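Local atomic coordinates of alpha-fucosidase (Bifidobacterium bifidum, PDB entry 2EAE), a protein that probably hydrolyses alpha-1,2-L-fucosidic linkages in glycans, this chain being the catalytic domain of a larger, probably membrane-anchored protein. Residues Gln856-Lys861 / Ile893-Ser898. The protein carries 1 engineered substitution. Sequence-based numbering, arbitrary orientation.
Sequences QNYEVK and ITKKAS
Tyr858 and Lys895 form a non-hydrogen-bonded antiparallel pair whose side chains leave the backbones in diverging directions, yet the lysine, bent at chi2 and chi3, folds back over the ring. With CG of Tyr858 anti to its carbonyl carbon (chi1 -64°), one ring face receives Lys895 CG, 4.1 Å from the Tyr858 ring centroid, a CH-pi contact; Tyr858 OH is hydrogen-bonded to Ala833 O. At the root of the tyrosine side chain, Tyr858 CB touches Ile893 CG2 at 3.6 Å. A leucine here would probably leave the lysine methylenes without their aromatic platform and Ala833 O without its hydroxyl partner. Val860 and Ile893 lie side by side on one sheet face; on the opposite face the extended Glu859 side chain brings CD to 3.8 Å from Lys896 CA. A water bonded to Glu859 OE2 (2.6 Å) also links Thr894 OG1 and Lys895 O, while Lys861 NZ forms a salt bridge to Glu859 OE2 through a weak hydrogen bond. Reciprocal Glu859–Thr894 backbone bonds fix the register; beyond the strands, Lys896 N bonds Asn857 O (2.8 Å). In this mainly C-terminal antiparallel sheet, strand 889-895 lies between 832-840 and 858-862; Tyr858 and Ile893 pack against strands 846-850 and 879-883 of a second sheet.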
ATOM      1  N   GLN A 856      10.276 -15.349 -30.318  1.00 31.23           N
ATOM      2  CA  GLN A 856      10.780 -15.682 -31.667  1.00 32.41           C
ATOM      3  C   GLN A 856       9.779 -16.497 -32.511  1.00 32.59           C
ATOM      4  O   GLN A 856       9.919 -16.579 -33.746  1.00 33.83           O
ATOM      5  CB  GLN A 856      12.154 -16.370 -31.590  1.00 32.15           C
ATOM      6  CG  GLN A 856      12.175 -17.853 -31.175  1.00 33.96           C
ATOM      7  CD  GLN A 856      12.059 -18.062 -29.681  1.00 36.73           C
ATOM      8  OE1 GLN A 856      11.884 -17.106 -28.915  1.00 35.27           O
ATOM      9  NE2 GLN A 856      12.169 -19.310 -29.252  1.00 36.58           N
ATOM     10  N   ASN A 857       8.760 -17.042 -31.853  1.00 31.63           N
ATOM     11  CA  ASN A 857       7.730 -17.877 -32.481  1.00 31.28           C
ATOM     12  C   ASN A 857       6.482 -17.093 -32.847  1.00 31.17           C
ATOM     13  O   ASN A 857       5.481 -17.655 -33.338  1.00 32.04           O
ATOM     14  CB  ASN A 857       7.382 -19.027 -31.529  1.00 30.97           C
ATOM     15  CG  ASN A 857       8.563 -19.929 -31.277  1.00 32.14           C
ATOM     16  OD1 ASN A 857       9.335 -20.239 -32.207  1.00 34.95           O
ATOM     17  ND2 ASN A 857       8.738 -20.360 -30.019  1.00 31.16           N
ATOM     18  N   TYR A 858       6.537 -15.788 -32.600  1.00 30.43           N
ATOM     19  CA  TYR A 858       5.388 -14.922 -32.747  1.00 30.06           C
ATOM     20  C   TYR A 858       5.687 -13.852 -33.778  1.00 29.76           C
ATOM     21  O   TYR A 858       6.832 -13.698 -34.212  1.00 30.19           O
ATOM     22  CB  TYR A 858       5.015 -14.256 -31.395  1.00 29.90           C
ATOM     23  CG  TYR A 858       4.574 -15.240 -30.347  1.00 29.19           C
ATOM     24  CD1 TYR A 858       3.225 -15.385 -30.016  1.00 31.08           C
ATOM     25  CD2 TYR A 858       5.499 -16.055 -29.715  1.00 29.90           C
ATOM     26  CE1 TYR A 858       2.816 -16.316 -29.038  1.00 30.22           C
ATOM     27  CE2 TYR A 858       5.100 -16.993 -28.746  1.00 30.05           C
ATOM     28  CZ  TYR A 858       3.768 -17.112 -28.424  1.00 28.83           C
ATOM     29  OH  TYR A 858       3.423 -18.040 -27.462  1.00 30.12           O
ATOM     30  N   GLU A 859       4.646 -13.105 -34.116  1.00 30.35           N
ATOM     31  CA  GLU A 859       4.704 -12.010 -35.051  1.00 31.61           C
ATOM     32  C   GLU A 859       3.691 -10.938 -34.648  1.00 31.31           C
ATOM     33  O   GLU A 859       2.718 -11.214 -33.944  1.00 30.89           O
ATOM     34  CB  GLU A 859       4.458 -12.522 -36.501  1.00 31.75           C
ATOM     35  CG  GLU A 859       3.118 -13.224 -36.726  1.00 32.54           C
ATOM     36  CD  GLU A 859       2.963 -13.814 -38.125  1.00 34.23           C
ATOM     37  OE1 GLU A 859       3.990 -14.036 -38.822  1.00 37.31           O
ATOM     38  OE2 GLU A 859       1.801 -14.065 -38.520  1.00 38.87           O
ATOM     39  N   VAL A 860       3.923  -9.712 -35.118  1.00 31.32           N
ATOM     40  CA  VAL A 860       3.192  -8.534 -34.668  1.00 30.68           C
ATOM     41  C   VAL A 860       2.328  -7.922 -35.772  1.00 32.39           C
ATOM     42  O   VAL A 860       2.767  -7.788 -36.910  1.00 32.26           O
ATOM     43  CB  VAL A 860       4.194  -7.437 -34.179  1.00 31.01           C
ATOM     44  CG1 VAL A 860       3.464  -6.274 -33.508  1.00 29.46           C
ATOM     45  CG2 VAL A 860       5.222  -8.035 -33.268  1.00 28.60           C
ATOM     46  N   LYS A 861       1.116  -7.518 -35.429  1.00 32.87           N
ATOM     47  CA  LYS A 861       0.262  -6.821 -36.367  1.00 34.76           C
ATOM     48  C   LYS A 861      -0.309  -5.589 -35.702  1.00 35.46           C
ATOM     49  O   LYS A 861      -0.406  -5.528 -34.450  1.00 34.41           O
ATOM     50  CB  LYS A 861      -0.842  -7.750 -36.893  1.00 34.37           C
ATOM     51  CG  LYS A 861      -0.299  -9.002 -37.595  1.00 34.75           C
ATOM     52  CD  LYS A 861      -1.398 -10.049 -37.809  1.00 36.58           C
ATOM     53  CE  LYS A 861      -1.178 -10.908 -39.057  1.00 39.15           C
ATOM     54  NZ  LYS A 861       0.194 -11.501 -39.168  1.00 39.57           N
ATOM     55  N   ILE A 893       0.022  -9.549 -30.938  1.00 31.49           N
ATOM     56  CA  ILE A 893       1.105 -10.501 -31.122  1.00 30.62           C
ATOM     57  C   ILE A 893       0.562 -11.939 -31.070  1.00 32.79           C
ATOM     58  O   ILE A 893      -0.045 -12.356 -30.063  1.00 31.72           O
ATOM     59  CB  ILE A 893       2.232 -10.272 -30.071  1.00 30.70           C
ATOM     60  CG1 ILE A 893       2.688  -8.802 -30.113  1.00 29.30           C
ATOM     61  CG2 ILE A 893       3.398 -11.236 -30.289  1.00 29.44           C
ATOM     62  CD1 ILE A 893       3.718  -8.392 -29.025  1.00 30.32           C
ATOM     63  N   THR A 894       0.787 -12.694 -32.151  1.00 33.62           N
ATOM     64  CA  THR A 894       0.206 -14.036 -32.305  1.00 34.27           C
ATOM     65  C   THR A 894       1.265 -14.999 -32.854  1.00 34.94           C
ATOM     66  O   THR A 894       2.244 -14.561 -33.466  1.00 35.12           O
ATOM     67  CB  THR A 894      -1.026 -14.005 -33.254  1.00 35.16           C
ATOM     68  OG1 THR A 894      -0.697 -13.261 -34.450  1.00 35.84           O
ATOM     69  CG2 THR A 894      -2.237 -13.333 -32.587  1.00 34.87           C
ATOM     70  N   LYS A 895       1.081 -16.302 -32.635  1.00 34.91           N
ATOM     71  CA  LYS A 895       2.029 -17.307 -33.121  1.00 36.11           C
ATOM     72  C   LYS A 895       2.143 -17.215 -34.645  1.00 36.12           C
ATOM     73  O   LYS A 895       1.143 -16.976 -35.317  1.00 35.91           O
ATOM     74  CB  LYS A 895       1.575 -18.710 -32.710  1.00 36.63           C
ATOM     75  CG  LYS A 895       2.037 -19.123 -31.306  1.00 39.57           C
ATOM     76  CD  LYS A 895       3.361 -19.918 -31.359  1.00 41.90           C
ATOM     77  CE  LYS A 895       3.087 -21.396 -31.703  1.00 44.56           C
ATOM     78  NZ  LYS A 895       4.237 -22.065 -32.380  1.00 45.87           N
ATOM     79  N   LYS A 896       3.351 -17.381 -35.172  1.00 37.51           N
ATOM     80  CA  LYS A 896       3.593 -17.252 -36.622  1.00 38.51           C
ATOM     81  C   LYS A 896       2.636 -18.154 -37.406  1.00 38.64           C
ATOM     82  O   LYS A 896       2.438 -19.328 -37.061  1.00 38.55           O
ATOM     83  CB  LYS A 896       5.046 -17.588 -36.963  1.00 38.72           C
ATOM     84  CG  LYS A 896       6.049 -16.484 -36.667  1.00 40.74           C
ATOM     85  CD  LYS A 896       7.464 -17.032 -36.773  1.00 42.71           C
ATOM     86  CE  LYS A 896       8.492 -15.921 -36.676  1.00 45.31           C
ATOM     87  NZ  LYS A 896       8.556 -15.099 -37.920  1.00 48.25           N
ATOM     88  N   ALA A 897       2.023 -17.583 -38.434  1.00 39.69           N
ATOM     89  CA  ALA A 897       1.010 -18.275 -39.220  1.00 40.26           C
ATOM     90  C   ALA A 897       1.580 -18.549 -40.609  1.00 41.30           C
ATOM     91  O   ALA A 897       2.249 -17.681 -41.184  1.00 41.30           O
ATOM     92  CB  ALA A 897      -0.262 -17.428 -39.318  1.00 40.44           C
ATOM     93  N   SER A 898       1.340 -19.756 -41.123  1.00 41.76           N
ATOM     94  CA  SER A 898       1.686 -20.104 -42.515  1.00 42.45           C
ATOM     95  C   SER A 898       0.573 -19.629 -43.445  1.00 42.44           C
ATOM     96  O   SER A 898      -0.497 -19.186 -43.001  1.00 43.00           O
ATOM     97  CB  SER A 898       1.915 -21.610 -42.681  1.00 41.93           C
ATOM     98  OG  SER A 898       3.267 -21.957 -42.413  1.00 44.41           O
ATOM     99  OXT SER A 898       0.706 -19.668 -44.667  1.00 42.49           O
TER
HETATM  100  O   HOH W   1       0.129 -14.643 -36.679  1.00 41.55           O